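Local coordinates for enoyl-acyl carrier protein reductase (Uncultured bacterium, PDB 6KIA) that probably reduces the enoyl group of acyl-carrier-protein-bound fatty acyl chains with NADH, which it binds in a Rossmann-like domain, and is linked to triclosan resistance, at residues V23-L28 and H159-G164; R31-G36 and P289-N294; L304-L309 and D396-L401. All coordinates share one frame; numbering follows the deposited sequence.

Interaction 1. Residues V23-L28 and H159-G164; sequences VLFGEL and HTMAGG. With NAI (1,4-dihydronicotinamide adenine dinucleotide), chain D.
Two neighbouring parallel strands of a Rossmann-like sheet end side by side here, and the loops that leave them, G26-L28 and T160-G164, receive the adenosine of NADH and reach its nicotinamide ribose, whose O3D donates to T160 O. F25 and H159 form the last bridge of the pair, continued by a hydrogen bond from T160 N to F25 O (3.1 Å), its donor above the carbonyl plane. Their side chains share one face, packing against helix 196-219, and H159 NE2 is bound to T212 there. M161, its chain extended beyond CG, reaches alongside the F25 ring: CE lies 3.5 Å from F25 CE2, and SD makes an oblique Met-aromatic contact with it. A thioether suits this place, since M161 SD also touches adenine C2A at 3.6 Å. T160 takes the crowded rotamer, with OG1 between backbone N and carbonyl carbon (chi1 68°); CG2 then meets L24 CD1, while OG1 approaches G26 CA at 3.3 Å. A CB on G26 would collide with that hydroxyl, so glycine fits. The adenine ribose is gripped at both hydroxyls: T160 OG1 donates to O3B (2.6 Å), O3B donates to E27 O (2.7 Å), and E27 N donates to O2B (3.0 Å), while A162 N bonds the ring oxygen O4B. The E27 carboxylate turns to V53 and T52. Ribose recognition thus rests on backbone groups and one threonine hydroxyl, O3B both accepting and donating.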
loop_
_atom_site.group_PDB
_atom_site.type_symbol
_atom_site.label_atom_id
_atom_site.label_comp_id
_atom_site.label_asym_id
_atom_site.label_seq_id
_atom_site.Cartn_x
_atom_site.Cartn_y
_atom_site.Cartn_z
ATOM N N VAL A 23 8.461 13.943 -5.598
ATOM C CA VAL A 23 9.413 13.123 -4.876
ATOM C C VAL A 23 8.765 11.811 -4.468
ATOM O O VAL A 23 7.810 11.815 -3.706
ATOM C CB VAL A 23 9.950 13.826 -3.625
ATOM C CG1 VAL A 23 10.997 12.940 -2.934
ATOM C CG2 VAL A 23 10.572 15.168 -4.001
ATOM N N LEU A 24 9.282 10.706 -4.991
ATOM C CA LEU A 24 8.773 9.385 -4.636
ATOM C C LEU A 24 9.474 8.903 -3.387
ATOM O O LEU A 24 10.659 8.576 -3.421
ATOM C CB LEU A 24 8.945 8.389 -5.789
ATOM C CG LEU A 24 8.225 7.048 -5.544
ATOM C CD1 LEU A 24 6.698 7.235 -5.471
ATOM C CD2 LEU A 24 8.629 5.996 -6.572
ATOM N N PHE A 25 8.738 8.889 -2.276
ATOM C CA PHE A 25 9.304 8.509 -0.990
ATOM C C PHE A 25 9.007 7.023 -0.732
ATOM O O PHE A 25 8.105 6.664 0.035
ATOM C CB PHE A 25 8.764 9.416 0.126
ATOM C CG PHE A 25 9.597 9.373 1.393
ATOM C CD1 PHE A 25 10.787 10.095 1.478
ATOM C CD2 PHE A 25 9.222 8.577 2.463
ATOM C CE1 PHE A 25 11.562 10.051 2.621
ATOM C CE2 PHE A 25 10.004 8.535 3.633
ATOM C CZ PHE A 25 11.170 9.271 3.706
ATOM N N GLY A 26 9.770 6.188 -1.438
ATOM C CA GLY A 26 9.583 4.747 -1.522
ATOM C C GLY A 26 10.175 4.297 -2.847
ATOM O O GLY A 26 10.514 5.141 -3.683
ATOM N N GLU A 27 10.296 2.982 -3.059
ATOM C CA GLU A 27 10.817 2.480 -4.331
ATOM C C GLU A 27 9.689 2.030 -5.244
ATOM O O GLU A 27 8.638 1.591 -4.779
ATOM C CB GLU A 27 11.809 1.328 -4.111
ATOM C CG GLU A 27 13.072 1.756 -3.364
ATOM C CD GLU A 27 14.133 0.675 -3.319
ATOM O OE1 GLU A 27 13.780 -0.531 -3.311
ATOM O OE2 GLU A 27 15.330 1.036 -3.353
ATOM N N LEU A 28 9.915 2.182 -6.548
ATOM C CA LEU A 28 8.937 1.874 -7.570
ATOM C C LEU A 28 9.166 0.456 -8.088
ATOM O O LEU A 28 10.279 0.132 -8.542
ATOM C CB LEU A 28 9.052 2.879 -8.721
ATOM C CG LEU A 28 8.019 2.689 -9.819
ATOM C CD1 LEU A 28 6.622 2.999 -9.269
ATOM C CD2 LEU A 28 8.363 3.648 -10.971
ATOM N N HIS A 159 4.472 9.381 -0.403
ATOM C CA HIS A 159 4.911 8.289 0.477
ATOM C C HIS A 159 4.280 6.991 0.027
ATOM O O HIS A 159 3.099 6.971 -0.283
ATOM C CB HIS A 159 4.516 8.639 1.911
ATOM C CG HIS A 159 4.792 7.577 2.926
ATOM N ND1 HIS A 159 3.935 6.518 3.140
ATOM C CD2 HIS A 159 5.767 7.467 3.862
ATOM C CE1 HIS A 159 4.404 5.768 4.121
ATOM N NE2 HIS A 159 5.512 6.325 4.579
ATOM N N THR A 160 5.058 5.908 -0.008
ATOM C CA THR A 160 4.517 4.612 -0.434
ATOM C C THR A 160 4.899 3.502 0.525
ATOM O O THR A 160 4.513 2.352 0.319
ATOM C CB THR A 160 5.029 4.183 -1.837
ATOM O OG1 THR A 160 6.434 3.911 -1.749
ATOM C CG2 THR A 160 4.758 5.248 -2.901
ATOM N N MET A 161 5.695 3.813 1.547
ATOM C CA MET A 161 6.352 2.764 2.323
ATOM C C MET A 161 5.396 1.972 3.181
ATOM O O MET A 161 4.598 2.539 3.918
ATOM C CB MET A 161 7.434 3.363 3.235
ATOM C CG MET A 161 8.502 4.106 2.477
ATOM S SD MET A 161 9.746 4.817 3.558
ATOM C CE MET A 161 10.962 5.395 2.365
ATOM N N ALA A 162 5.528 0.657 3.090
ATOM C CA ALA A 162 4.828 -0.284 3.961
ATOM C C ALA A 162 5.669 -1.546 4.027
ATOM O O ALA A 162 6.239 -1.959 3.025
ATOM C CB ALA A 162 3.410 -0.601 3.427
ATOM N N GLY A 163 5.729 -2.177 5.193
ATOM C CA GLY A 163 6.488 -3.416 5.330
ATOM C C GLY A 163 6.972 -3.604 6.749
ATOM O O GLY A 163 6.335 -3.119 7.676
ATOM N N GLY A 164 8.092 -4.308 6.921
ATOM C CA GLY A 164 8.667 -4.510 8.238
ATOM C C GLY A 164 8.687 -5.975 8.638
ATOM O O GLY A 164 8.927 -6.302 9.796
HETATM P PA NAI D . 5.012 -2.502 -3.521
HETATM O O1A NAI D . 5.203 -2.148 -4.964
HETATM O O2A NAI D . 5.743 -3.729 -3.012
HETATM O O5B NAI D . 5.380 -1.209 -2.672
HETATM C C5B NAI D . 5.917 -1.353 -1.373
HETATM C C4B NAI D . 6.577 0.032 -1.097
HETATM O O4B NAI D . 7.058 -0.035 0.377
HETATM C C3B NAI D . 7.608 0.253 -1.832
HETATM O O3B NAI D . 7.688 1.669 -2.277
HETATM C C2B NAI D . 8.901 -0.118 -0.871
HETATM O O2B NAI D . 10.116 0.514 -1.419
HETATM C C1B NAI D . 8.547 0.317 0.288
HETATM N N9A NAI D . 9.130 -0.494 1.377
HETATM C C8A NAI D . 8.977 -1.762 1.797
HETATM N N7A NAI D . 9.780 -1.952 2.841
HETATM C C5A NAI D . 10.433 -0.789 3.078
HETATM C C6A NAI D . 11.373 -0.517 4.060
HETATM N N6A NAI D . 11.959 -1.299 5.113
HETATM N N1A NAI D . 11.901 0.717 4.108
HETATM C C2A NAI D . 11.520 1.667 3.198
HETATM N N3A NAI D . 10.578 1.393 2.219
HETATM C C4A NAI D . 10.044 0.133 2.175
HETATM O O3 NAI D . 3.417 -2.778 -3.180
HETATM P PN NAI D . 2.198 -1.730 -3.051
HETATM O O1N NAI D . 2.056 -0.934 -4.311
HETATM O O2N NAI D . 1.004 -2.620 -2.748
HETATM O O5D NAI D . 2.525 -0.776 -1.814
HETATM C C5D NAI D . 2.563 0.634 -1.955
HETATM C C4D NAI D . 1.598 1.235 -0.909
HETATM O O4D NAI D . 0.361 0.942 -1.261
HETATM C C3D NAI D . 1.802 0.581 0.455
HETATM O O3D NAI D . 1.881 1.517 1.476
HETATM C C2D NAI D . 0.495 -0.229 0.604
HETATM O O2D NAI D . 0.275 -0.534 2.026
HETATM C C1D NAI D . -0.413 0.536 0.057
HETATM N N1N NAI D . -1.637 -0.174 -0.313
HETATM C C2N NAI D . -1.608 -1.404 -0.935
HETATM C C3N NAI D . -2.807 -2.072 -1.213
HETATM C C7N NAI D . -2.812 -3.419 -1.935
HETATM O O7N NAI D . -3.802 -4.144 -1.901
HETATM N N7N NAI D . -1.654 -3.814 -2.654
HETATM C C4N NAI D . -4.039 -1.516 -0.899
HETATM C C5N NAI D . -4.058 -0.244 -0.314
HETATM C C6N NAI D . -2.858 0.413 -0.022
#

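Interaction 2. Residues R31-G36 and P289-N294. With NAI (1,4-dihydronicotinamide adenine dinucleotide), chain D.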
loop_
_atom_site.group_PDB
_atom_site.type_symbol
_atom_site.label_atom_id
_atom_site.label_comp_id
_atom_site.label_asym_id
_atom_site.label_seq_id
_atom_site.Cartn_x
_atom_site.Cartn_y
_atom_site.Cartn_z
ATOM N N ARG A 31 3.835 -3.340 -10.960
ATOM C CA ARG A 31 2.517 -3.583 -10.333
ATOM C C ARG A 31 2.270 -2.686 -9.115
ATOM O O ARG A 31 1.167 -2.672 -8.562
ATOM C CB ARG A 31 2.366 -5.062 -9.949
ATOM C CG ARG A 31 2.673 -6.004 -11.102
ATOM C CD ARG A 31 2.933 -7.416 -10.614
ATOM N NE ARG A 31 1.774 -8.064 -10.035
ATOM C CZ ARG A 31 1.791 -8.753 -8.895
ATOM N NH1 ARG A 31 0.681 -9.330 -8.469
ATOM N NH2 ARG A 31 2.902 -8.860 -8.179
ATOM N N GLY A 32 3.276 -1.926 -8.703
ATOM C CA GLY A 32 3.107 -1.074 -7.533
ATOM C C GLY A 32 2.087 0.041 -7.724
ATOM O O GLY A 32 2.000 0.622 -8.813
ATOM N N TYR A 33 1.331 0.370 -6.671
ATOM C CA TYR A 33 0.354 1.453 -6.749
ATOM C C TYR A 33 0.942 2.737 -7.302
ATOM O O TYR A 33 0.290 3.440 -8.073
ATOM C CB TYR A 33 -0.273 1.802 -5.376
ATOM C CG TYR A 33 -1.696 1.338 -5.217
ATOM C CD1 TYR A 33 -2.693 1.916 -5.982
ATOM C CD2 TYR A 33 -2.066 0.440 -4.223
ATOM C CE1 TYR A 33 -4.000 1.538 -5.870
ATOM C CE2 TYR A 33 -3.399 0.061 -4.079
ATOM C CZ TYR A 33 -4.359 0.612 -4.922
ATOM O OH TYR A 33 -5.694 0.289 -4.844
ATOM N N ALA A 34 2.164 3.054 -6.867
ATOM C CA ALA A 34 2.783 4.334 -7.197
ATOM C C ALA A 34 2.906 4.565 -8.702
ATOM O O ALA A 34 2.999 5.723 -9.139
ATOM C CB ALA A 34 4.183 4.434 -6.550
ATOM N N ASN A 35 2.923 3.482 -9.484
ATOM C CA ASN A 35 2.971 3.626 -10.952
ATOM C C ASN A 35 1.889 4.566 -11.460
ATOM O O ASN A 35 2.156 5.375 -12.346
ATOM C CB ASN A 35 2.851 2.275 -11.652
ATOM C CG ASN A 35 4.123 1.483 -11.569
ATOM O OD1 ASN A 35 5.116 1.789 -12.249
ATOM N ND2 ASN A 35 4.136 0.500 -10.687
ATOM N N GLY A 36 0.667 4.453 -10.938
ATOM C CA GLY A 36 -0.399 5.342 -11.403
ATOM C C GLY A 36 -0.060 6.817 -11.189
ATOM O O GLY A 36 -0.274 7.686 -12.056
ATOM N N PRO A 289 -8.197 0.742 -2.926
ATOM C CA PRO A 289 -8.718 -0.640 -2.955
ATOM C C PRO A 289 -7.695 -1.762 -2.855
ATOM O O PRO A 289 -6.511 -1.593 -3.119
ATOM C CB PRO A 289 -9.383 -0.727 -4.334
ATOM C CG PRO A 289 -9.719 0.653 -4.681
ATOM C CD PRO A 289 -8.559 1.471 -4.155
ATOM N N GLU A 290 -8.200 -2.943 -2.498
ATOM C CA GLU A 290 -7.449 -4.184 -2.572
ATOM C C GLU A 290 -7.040 -4.463 -4.013
ATOM O O GLU A 290 -7.901 -4.484 -4.925
ATOM C CB GLU A 290 -8.310 -5.357 -2.069
ATOM C CG GLU A 290 -8.925 -5.180 -0.680
ATOM C CD GLU A 290 -10.260 -4.417 -0.673
ATOM O OE1 GLU A 290 -10.715 -3.908 -1.726
ATOM O OE2 GLU A 290 -10.874 -4.332 0.405
ATOM N N ILE A 291 -5.745 -4.682 -4.234
ATOM C CA ILE A 291 -5.259 -5.119 -5.535
ATOM C C ILE A 291 -4.149 -6.141 -5.340
ATOM O O ILE A 291 -3.771 -6.444 -4.211
ATOM C CB ILE A 291 -4.755 -3.941 -6.402
ATOM C CG1 ILE A 291 -3.653 -3.156 -5.691
ATOM C CG2 ILE A 291 -5.895 -2.982 -6.782
ATOM C CD1 ILE A 291 -2.990 -2.195 -6.641
ATOM N N ARG A 292 -3.650 -6.716 -6.432
ATOM C CA ARG A 292 -2.508 -7.608 -6.317
ATOM C C ARG A 292 -1.217 -6.917 -6.761
ATOM O O ARG A 292 -1.067 -6.501 -7.919
ATOM C CB ARG A 292 -2.749 -8.894 -7.106
ATOM C CG ARG A 292 -3.864 -9.706 -6.471
ATOM C CD ARG A 292 -4.005 -11.089 -7.089
ATOM N NE ARG A 292 -3.073 -12.058 -6.517
ATOM C CZ ARG A 292 -2.005 -12.535 -7.149
ATOM N NH1 ARG A 292 -1.728 -12.134 -8.386
ATOM N NH2 ARG A 292 -1.216 -13.418 -6.546
ATOM N N THR A 293 -0.325 -6.747 -5.791
ATOM C CA THR A 293 1.007 -6.179 -5.977
ATOM C C THR A 293 2.029 -7.078 -5.301
ATOM O O THR A 293 1.673 -8.098 -4.702
ATOM C CB THR A 293 1.135 -4.792 -5.335
ATOM O OG1 THR A 293 1.054 -4.959 -3.918
ATOM C CG2 THR A 293 0.072 -3.817 -5.812
ATOM N N ASN A 294 3.302 -6.689 -5.347
ATOM C CA ASN A 294 4.328 -7.406 -4.584
ATOM C C ASN A 294 3.999 -7.485 -3.091
ATOM O O ASN A 294 4.276 -8.500 -2.442
ATOM C CB ASN A 294 5.700 -6.743 -4.759
ATOM C CG ASN A 294 6.274 -6.942 -6.145
ATOM O OD1 ASN A 294 5.644 -7.536 -7.027
ATOM N ND2 ASN A 294 7.485 -6.426 -6.355
HETATM P PA NAI D . 5.012 -2.502 -3.521
HETATM O O1A NAI D . 5.203 -2.148 -4.964
HETATM O O2A NAI D . 5.743 -3.729 -3.012
HETATM O O5B NAI D . 5.380 -1.209 -2.672
HETATM C C5B NAI D . 5.917 -1.353 -1.373
HETATM C C4B NAI D . 6.577 0.032 -1.097
HETATM O O4B NAI D . 7.058 -0.035 0.377
HETATM C C3B NAI D . 7.608 0.253 -1.832
HETATM O O3B NAI D . 7.688 1.669 -2.277
HETATM C C2B NAI D . 8.901 -0.118 -0.871
HETATM O O2B NAI D . 10.116 0.514 -1.419
HETATM C C1B NAI D . 8.547 0.317 0.288
HETATM N N9A NAI D . 9.130 -0.494 1.377
HETATM C C8A NAI D . 8.977 -1.762 1.797
HETATM N N7A NAI D . 9.780 -1.952 2.841
HETATM C C5A NAI D . 10.433 -0.789 3.078
HETATM C C6A NAI D . 11.373 -0.517 4.060
HETATM N N6A NAI D . 11.959 -1.299 5.113
HETATM N N1A NAI D . 11.901 0.717 4.108
HETATM C C2A NAI D . 11.520 1.667 3.198
HETATM N N3A NAI D . 10.578 1.393 2.219
HETATM C C4A NAI D . 10.044 0.133 2.175
HETATM O O3 NAI D . 3.417 -2.778 -3.180
HETATM P PN NAI D . 2.198 -1.730 -3.051
HETATM O O1N NAI D . 2.056 -0.934 -4.311
HETATM O O2N NAI D . 1.004 -2.620 -2.748
HETATM O O5D NAI D . 2.525 -0.776 -1.814
HETATM C C5D NAI D . 2.563 0.634 -1.955
HETATM C C4D NAI D . 1.598 1.235 -0.909
HETATM O O4D NAI D . 0.361 0.942 -1.261
HETATM C C3D NAI D . 1.802 0.581 0.455
HETATM O O3D NAI D . 1.881 1.517 1.476
HETATM C C2D NAI D . 0.495 -0.229 0.604
HETATM O O2D NAI D . 0.275 -0.534 2.026
HETATM C C1D NAI D . -0.413 0.536 0.057
HETATM N N1N NAI D . -1.637 -0.174 -0.313
HETATM C C2N NAI D . -1.608 -1.404 -0.935
HETATM C C3N NAI D . -2.807 -2.072 -1.213
HETATM C C7N NAI D . -2.812 -3.419 -1.935
HETATM O O7N NAI D . -3.802 -4.144 -1.901
HETATM N N7N NAI D . -1.654 -3.814 -2.654
HETATM C C4N NAI D . -4.039 -1.516 -0.899
HETATM C C5N NAI D . -4.058 -0.244 -0.314
HETATM C C6N NAI D . -2.858 0.413 -0.022
HETATM O O HOH W 1 -1.160 -3.995 -9.423
#
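Hydrogen bonds join the segments at two ends. The hydroxyl of Y33 donates to P289 O over 2.7 Å, in the carbonyl plane and on a lone pair, so the ring is tethered by its tip. At the other end R31 NH2 makes only a weak, bent bond to N294 OD1. Between them a water donates to R31 O and R292 O, joining two carbonyls that cannot bond each other. Apolar contact fills the middle: I291 CD1, the methyl ending the CG1 branch, lies over one face of the Y33 ring, 3.6 Å from its centroid, a CH-pi contact that isoleucine's longer arm allows. Separately, the methyl CG2 of T293 lies against R31 O at 3.2 Å. In this Rossmann-like fold, 31-36 leads from the first strand's loop into helix 34-43, and both segments hold the dinucleotide. Y33 N gives O1N a nearly straight bond (2.8 Å), and T293 OG1 grips O2N (2.6 Å); G32 suits its place, where a CB would clash with O1A. I291 N donates to the carboxamide O7N (3.1 Å, 176°). R31 NH1 and R292 NH1 are 3.7 Å apart, like charges whose repulsion D297 would ease through a salt bridge to R31 NH1 and a long, weak pair with R292.

Interaction 3. Residues L304-L309 and D396-L401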
loop_
_atom_site.group_PDB
_atom_site.type_symbol
_atom_site.label_atom_id
_atom_site.label_comp_id
_atom_site.label_asym_id
_atom_site.label_seq_id
_atom_site.Cartn_x
_atom_site.Cartn_y
_atom_site.Cartn_z
ATOM N N LEU A 304 -10.409 -11.119 -3.793
ATOM C CA LEU A 304 -11.839 -11.358 -3.889
ATOM C C LEU A 304 -12.586 -10.046 -3.845
ATOM O O LEU A 304 -13.666 -9.921 -4.469
ATOM C CB LEU A 304 -12.322 -12.279 -2.757
ATOM C CG LEU A 304 -11.736 -13.683 -2.794
ATOM C CD1 LEU A 304 -12.315 -14.454 -1.627
ATOM C CD2 LEU A 304 -12.068 -14.397 -4.113
ATOM N N SER A 305 -11.997 -9.060 -3.160
ATOM C CA SER A 305 -12.663 -7.761 -3.037
ATOM C C SER A 305 -12.692 -6.978 -4.346
ATOM O O SER A 305 -13.517 -6.094 -4.515
ATOM C CB SER A 305 -11.984 -6.920 -1.961
ATOM O OG SER A 305 -12.086 -7.550 -0.683
ATOM N N LEU A 306 -11.828 -7.344 -5.282
ATOM C CA LEU A 306 -11.610 -6.537 -6.478
ATOM C C LEU A 306 -12.584 -6.845 -7.626
ATOM O O LEU A 306 -12.938 -5.950 -8.398
ATOM C CB LEU A 306 -10.157 -6.729 -6.943
ATOM C CG LEU A 306 -9.666 -6.023 -8.207
ATOM C CD1 LEU A 306 -9.749 -4.502 -8.057
ATOM C CD2 LEU A 306 -8.227 -6.470 -8.441
ATOM N N PHE A 307 -13.046 -8.090 -7.730
ATOM C CA PHE A 307 -13.898 -8.463 -8.879
ATOM C C PHE A 307 -15.140 -7.585 -9.119
ATOM O O PHE A 307 -15.464 -7.280 -10.281
ATOM C CB PHE A 307 -14.324 -9.930 -8.749
ATOM C CG PHE A 307 -13.176 -10.894 -8.800
ATOM C CD1 PHE A 307 -12.509 -11.135 -9.991
ATOM C CD2 PHE A 307 -12.770 -11.565 -7.659
ATOM C CE1 PHE A 307 -11.436 -12.035 -10.042
ATOM C CE2 PHE A 307 -11.716 -12.478 -7.697
ATOM C CZ PHE A 307 -11.050 -12.723 -8.878
ATOM N N PRO A 308 -15.834 -7.154 -8.039
ATOM C CA PRO A 308 -17.010 -6.313 -8.291
ATOM C C PRO A 308 -16.696 -4.953 -8.932
ATOM O O PRO A 308 -17.638 -4.253 -9.309
ATOM C CB PRO A 308 -17.618 -6.134 -6.885
ATOM C CG PRO A 308 -17.137 -7.327 -6.117
ATOM C CD PRO A 308 -15.754 -7.568 -6.615
ATOM N N LEU A 309 -15.421 -4.589 -9.074
ATOM C CA LEU A 309 -15.084 -3.386 -9.862
ATOM C C LEU A 309 -15.685 -3.501 -11.261
ATOM O O LEU A 309 -16.081 -2.497 -11.863
ATOM C CB LEU A 309 -13.555 -3.178 -9.925
ATOM C CG LEU A 309 -13.095 -1.960 -10.730
ATOM C CD1 LEU A 309 -13.533 -0.664 -10.012
ATOM C CD2 LEU A 309 -11.566 -1.967 -10.962
ATOM N N ASP A 396 -5.258 -9.553 -12.613
ATOM C CA ASP A 396 -4.153 -8.806 -13.247
ATOM C C ASP A 396 -4.739 -7.599 -14.015
ATOM O O ASP A 396 -4.281 -6.437 -13.874
ATOM C CB ASP A 396 -3.332 -9.676 -14.219
ATOM C CG ASP A 396 -2.631 -10.850 -13.548
ATOM O OD1 ASP A 396 -2.384 -10.814 -12.321
ATOM O OD2 ASP A 396 -2.293 -11.816 -14.273
ATOM N N VAL A 397 -5.740 -7.876 -14.846
ATOM C CA VAL A 397 -6.401 -6.837 -15.616
ATOM C C VAL A 397 -6.974 -5.771 -14.671
ATOM O O VAL A 397 -6.749 -4.560 -14.845
ATOM C CB VAL A 397 -7.546 -7.428 -16.510
ATOM C CG1 VAL A 397 -8.240 -6.334 -17.262
ATOM C CG2 VAL A 397 -6.969 -8.456 -17.486
ATOM N N LEU A 398 -7.691 -6.225 -13.643
ATOM C CA LEU A 398 -8.385 -5.278 -12.779
ATOM C C LEU A 398 -7.434 -4.469 -11.877
ATOM O O LEU A 398 -7.670 -3.268 -11.648
ATOM C CB LEU A 398 -9.435 -5.991 -11.925
ATOM C CG LEU A 398 -10.594 -6.668 -12.698
ATOM C CD1 LEU A 398 -11.536 -7.345 -11.707
ATOM C CD2 LEU A 398 -11.319 -5.637 -13.561
ATOM N N SER A 399 -6.364 -5.099 -11.395
ATOM C CA SER A 399 -5.363 -4.394 -10.596
ATOM C C SER A 399 -4.723 -3.302 -11.441
ATOM O O SER A 399 -4.553 -2.181 -10.954
ATOM C CB SER A 399 -4.302 -5.343 -10.060
ATOM O OG SER A 399 -4.847 -6.274 -9.127
ATOM N N ALA A 400 -4.390 -3.608 -12.704
ATOM C CA ALA A 400 -3.853 -2.541 -13.579
ATOM C C ALA A 400 -4.854 -1.392 -13.767
ATOM O O ALA A 400 -4.457 -0.215 -13.840
ATOM C CB ALA A 400 -3.425 -3.102 -14.940
ATOM N N LEU A 401 -6.147 -1.716 -13.878
ATOM C CA LEU A 401 -7.158 -0.648 -13.987
ATOM C C LEU A 401 -7.188 0.246 -12.742
ATOM O O LEU A 401 -7.316 1.480 -12.837
ATOM C CB LEU A 401 -8.529 -1.283 -14.226
ATOM C CG LEU A 401 -8.769 -1.928 -15.594
ATOM C CD1 LEU A 401 -10.271 -2.190 -15.774
ATOM C CD2 LEU A 401 -8.263 -1.066 -16.747
#
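F307 carries the one aromatic ring of this contact, and L398 CD1 comes to it obliquely, 4.3 Å from F307 CD1. Around the ring also lie L342 and I346 of helix 339-351, I383 of helix 370-385, and V394 and T395 of helix 394-413, so a large flat hydrocarbon is well placed among several helices. L398, with CG anti to the carbonyl carbon (chi1 -63°), points from helix 394-413 into the turn and presents two parts of itself. Its CD1 lies 3.9 Å from F307 CA, and its CB takes L306 CD2 at 3.7 Å. L306, whose CG is anti to its own backbone N, runs past L398 in the opposite direction, and its CD2 ends 3.5 Å from S399 OG. That hydroxyl is not left to the leucine: it bonds to T395 O one helical turn earlier and to R292 N, so a small polar residue can sit in a greasy interface. L309 adds CD2 near L398 O, at 4.2 Å. No hydrogen bond crosses between the segments; within the turn L309 N is bonded to L306 O at 2.9 Å. This is a type I beta turn leading into helix 309-315, packed by leucines against the flank of helix 394-413.

Interactions 1 and 2 lie on the same NADH molecule, with centres 12 Å apart: 23-28 and 159-164 hold its adenosine and touch its nicotinamide ribose, 31-36 and 289-294 hold its pyrophosphate and carboxamide. Strand 21-25 and helix 34-43 are successive elements of the chain, so A34 CB also touches T160 CG2 (3.8 Å) and L24 CD1 (3.9 Å). Interaction 3 stands behind interaction 2, 11 Å from it between centres, where R292 N meets S399 OG at 3.0 Å in a probable hydrogen bond and E290 O packs on L306 CD1. Helix 394-413 thereby backs the loop that binds the carboxamide. Interactions 1 and 3 do not touch, their nearest atoms being about 12 Å apart.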